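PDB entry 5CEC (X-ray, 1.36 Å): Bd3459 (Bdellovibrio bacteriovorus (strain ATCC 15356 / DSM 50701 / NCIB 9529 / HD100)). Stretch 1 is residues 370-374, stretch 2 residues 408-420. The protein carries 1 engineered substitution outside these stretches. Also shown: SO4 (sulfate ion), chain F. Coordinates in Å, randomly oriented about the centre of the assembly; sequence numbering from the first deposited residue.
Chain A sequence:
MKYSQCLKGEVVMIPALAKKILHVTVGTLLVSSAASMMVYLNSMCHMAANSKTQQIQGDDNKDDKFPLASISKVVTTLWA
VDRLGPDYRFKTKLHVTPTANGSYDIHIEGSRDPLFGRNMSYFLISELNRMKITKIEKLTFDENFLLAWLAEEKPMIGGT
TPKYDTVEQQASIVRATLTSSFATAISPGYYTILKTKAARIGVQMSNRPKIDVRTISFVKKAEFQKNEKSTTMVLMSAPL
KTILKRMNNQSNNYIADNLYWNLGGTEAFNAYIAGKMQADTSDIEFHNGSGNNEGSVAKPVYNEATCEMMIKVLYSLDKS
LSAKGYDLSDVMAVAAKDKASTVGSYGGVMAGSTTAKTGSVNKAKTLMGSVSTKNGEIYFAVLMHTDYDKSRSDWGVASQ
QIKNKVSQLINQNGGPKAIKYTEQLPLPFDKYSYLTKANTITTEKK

Stretch 1 (370-374) SVSTK
Stretch 2 (408-420) QLINQNGGPKAIK

Stretch 1 is the end of an extended strand, Ser370 to Thr373 (phi -127 to -99°, psi 117 to 170°), which gives way at Lys374 (phi/psi -52/-37°). Stretch 2 enters as helix, reverses, and runs out as an extended segment antiparallel to that strand; together they bury 513 Å².

The helical part, Gln408 to Asn411, has phi/psi near -60/-44°. Gln408 is out of reach, but its O accepts Gln412 N at 3.0 Å. Leu409 (chi1 177°, chi2 64°) starts sideways and its end comes nearer, bringing CD2 to 4.3 Å from Val371 CG2. Ile410 (m, t) places CD1 3.7 Å from Val371 CG1. Val371, chi1 m and pointing toward the helix, thus meets two branched aliphatic residues, and all three are buried, as suits their apolar side chains.

A type I turn runs from Asn411 to Gly414. Ile410 O accepts both Asn413 N and Gly415 N, each at 3.0 Å, while Gly414 N to Asn411 O is weak at 3.3 Å. Asn413 (phi/psi -120/33°, chi1 -77°, chi2 -80°) folds its amide back so that ND2 donates to Leu409 O at 2.9 Å and 170°, tying the turn to the helix. Its CB lies 3.4 Å from OG1 of Thr373 (chi1 p).

Two glycines follow. Gly414 has phi/psi 80/14°, and an ideal CB would sit 2.8 Å from Lys374 CB, a clash. Gly415, at 88/179°, would jam a CB against the preceding carbonyl and bring it within 2.9 Å of Pro416 CD. Gly415 O accepts Lys374 N at 2.9 Å and 154°, and makes a CA-H...O contact with Thr373 CA at 3.2 Å. Lys374 (t, t, m, t) starts toward stretch 2, passes CE 3.4 Å from Gly414 O, then leads its exposed end away.

Pro416 (-80/153°, C-gamma endo) marks the register: it forms a single beta bridge with Thr373, CA to CA 4.4 Å, its CA-to-CB bond pointing away. The bridge is flanked by two hydrogen bonds, and Pro416 N, with CD attached, faces away from the strand, so proline costs no bond here. On one flank Lys417 N donates to Ser372 O at 2.9 Å and 169°; the other is the Lys374 bond above. Ser372, chi1 t, reciprocates by donating OG to Lys417 O at 2.9 Å. Lys417 is extended (chi1 to chi3 all t), its CB 3.7 Å from Thr373 O and its end leading away.

Ala418 points away, and its N binds sulfate O3 at 2.8 Å. Ile419 (p, t) lays CG2 3.4 Å from Ser372 CB, packing against that small side chain, before Lys420 leaves the contact.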

# COMPACT_ATOMS: atom_id res chain seq x y z
N SER A 370 2.59 9.04 12.23
CA SER A 370 3.41 9.69 13.22
C SER A 370 4.76 10.03 12.65
O SER A 370 5.33 9.32 11.79
CB SER A 370 3.58 8.78 14.44
OG SER A 370 4.39 7.66 14.14
N VAL A 371 5.30 11.14 13.15
CA VAL A 371 6.69 11.50 12.92
C VAL A 371 7.45 11.49 14.23
O VAL A 371 6.94 11.95 15.25
CB VAL A 371 6.84 12.87 12.20
CG1 VAL A 371 6.26 12.83 10.78
CG2 VAL A 371 6.24 14.03 12.97
N SER A 372 8.66 10.92 14.20
CA SER A 372 9.56 10.86 15.33
C SER A 372 10.55 11.99 15.11
O SER A 372 11.26 12.02 14.11
CB SER A 372 10.26 9.51 15.39
OG SER A 372 11.21 9.50 16.44
N THR A 373 10.52 12.94 16.03
CA THR A 373 11.34 14.15 15.95
C THR A 373 12.26 14.28 17.17
O THR A 373 12.10 13.54 18.14
CB THR A 373 10.44 15.40 15.81
OG1 THR A 373 9.84 15.72 17.07
CG2 THR A 373 9.33 15.19 14.77
N LYS A 374 13.20 15.23 17.12
CA LYS A 374 13.99 15.59 18.29
C LYS A 374 13.10 15.90 19.49
O LYS A 374 13.44 15.55 20.60
CB LYS A 374 14.88 16.80 17.99
CG LYS A 374 15.87 17.18 19.08
CD LYS A 374 16.96 18.11 18.55
CE LYS A 374 17.90 17.38 17.58
NZ LYS A 374 19.29 17.93 17.57
N GLN A 408 8.17 19.76 6.72
CA GLN A 408 8.16 21.05 7.43
C GLN A 408 7.81 20.83 8.90
O GLN A 408 8.44 21.44 9.78
CB GLN A 408 7.16 22.01 6.77
CG GLN A 408 7.16 23.43 7.32
CD GLN A 408 8.51 24.13 7.16
OE1 GLN A 408 9.17 24.03 6.14
NE2 GLN A 408 8.92 24.84 8.19
N LEU A 409 6.80 19.99 9.16
CA LEU A 409 6.43 19.67 10.54
C LEU A 409 7.60 19.08 11.33
O LEU A 409 7.85 19.44 12.50
CB LEU A 409 5.20 18.74 10.56
CG LEU A 409 4.74 18.25 11.93
CD1 LEU A 409 4.26 19.41 12.81
CD2 LEU A 409 3.62 17.24 11.77
N ILE A 410 8.34 18.19 10.69
CA ILE A 410 9.53 17.62 11.31
C ILE A 410 10.61 18.70 11.58
O ILE A 410 11.18 18.73 12.68
CB ILE A 410 10.10 16.46 10.43
CG1 ILE A 410 9.15 15.26 10.48
CG2 ILE A 410 11.48 16.05 10.93
CD1 ILE A 410 9.44 14.23 9.42
N ASN A 411 10.85 19.56 10.59
CA ASN A 411 11.82 20.66 10.69
C ASN A 411 11.52 21.51 11.92
O ASN A 411 12.44 21.90 12.67
CB ASN A 411 11.74 21.65 9.48
CG ASN A 411 12.31 21.10 8.18
OD1 ASN A 411 13.04 20.10 8.15
ND2 ASN A 411 11.98 21.80 7.05
N GLN A 412 10.24 21.80 12.13
CA GLN A 412 9.79 22.67 13.21
C GLN A 412 9.79 22.02 14.57
O GLN A 412 9.59 22.70 15.59
CB GLN A 412 8.41 23.23 12.89
CG GLN A 412 8.49 24.18 11.72
CD GLN A 412 7.14 24.63 11.23
OE1 GLN A 412 6.12 23.99 11.47
NE2 GLN A 412 7.11 25.75 10.53
N ASN A 413 10.12 20.72 14.61
CA ASN A 413 10.27 19.99 15.89
C ASN A 413 11.69 19.42 16.05
O ASN A 413 11.87 18.34 16.65
CB ASN A 413 9.19 18.90 15.92
CG ASN A 413 7.84 19.48 16.25
OD1 ASN A 413 7.57 19.73 17.41
ND2 ASN A 413 7.03 19.76 15.24
N GLY A 414 12.68 20.16 15.52
CA GLY A 414 14.10 19.84 15.66
C GLY A 414 14.71 18.79 14.78
O GLY A 414 15.86 18.37 15.02
N GLY A 415 13.99 18.42 13.72
CA GLY A 415 14.46 17.44 12.77
C GLY A 415 14.10 16.03 13.17
O GLY A 415 13.53 15.81 14.26
N PRO A 416 14.48 15.04 12.34
CA PRO A 416 14.04 13.69 12.53
C PRO A 416 14.85 12.98 13.59
O PRO A 416 16.03 13.33 13.85
CB PRO A 416 14.29 13.05 11.15
CG PRO A 416 15.43 13.80 10.58
CD PRO A 416 15.16 15.22 11.04
N LYS A 417 14.20 12.00 14.20
CA LYS A 417 14.85 11.03 15.05
C LYS A 417 14.45 9.67 14.54
O LYS A 417 13.27 9.37 14.45
CB LYS A 417 14.45 11.22 16.51
CG LYS A 417 15.11 10.23 17.47
CD LYS A 417 14.64 10.39 18.91
CE LYS A 417 15.48 9.54 19.84
NZ LYS A 417 14.69 9.03 21.00
N ALA A 418 15.44 8.83 14.23
CA ALA A 418 15.18 7.50 13.72
C ALA A 418 14.43 6.69 14.76
O ALA A 418 14.82 6.68 15.94
CB ALA A 418 16.48 6.81 13.33
N ILE A 419 13.35 6.03 14.35
CA ILE A 419 12.67 5.09 15.24
C ILE A 419 13.44 3.79 15.33
O ILE A 419 14.29 3.49 14.50
CB ILE A 419 11.19 4.85 14.85
CG1 ILE A 419 11.05 4.16 13.50
CG2 ILE A 419 10.45 6.17 14.85
CD1 ILE A 419 9.64 3.70 13.20
N LYS A 420 13.13 3.03 16.37
CA LYS A 420 13.71 1.70 16.55
C LYS A 420 12.84 0.77 15.72
O LYS A 420 11.69 0.50 16.07
CB LYS A 420 13.72 1.29 18.03
CG LYS A 420 14.23 -0.12 18.29
CD LYS A 420 13.88 -0.60 19.69
CE LYS A 420 14.04 -2.11 19.82
NZ LYS A 420 13.74 -2.59 21.19
S SO4 F . 19.18 9.75 14.69
O1 SO4 F . 20.20 8.97 13.95
O2 SO4 F . 19.72 11.10 15.03
O3 SO4 F . 18.00 9.89 13.82
O4 SO4 F . 18.82 9.03 15.93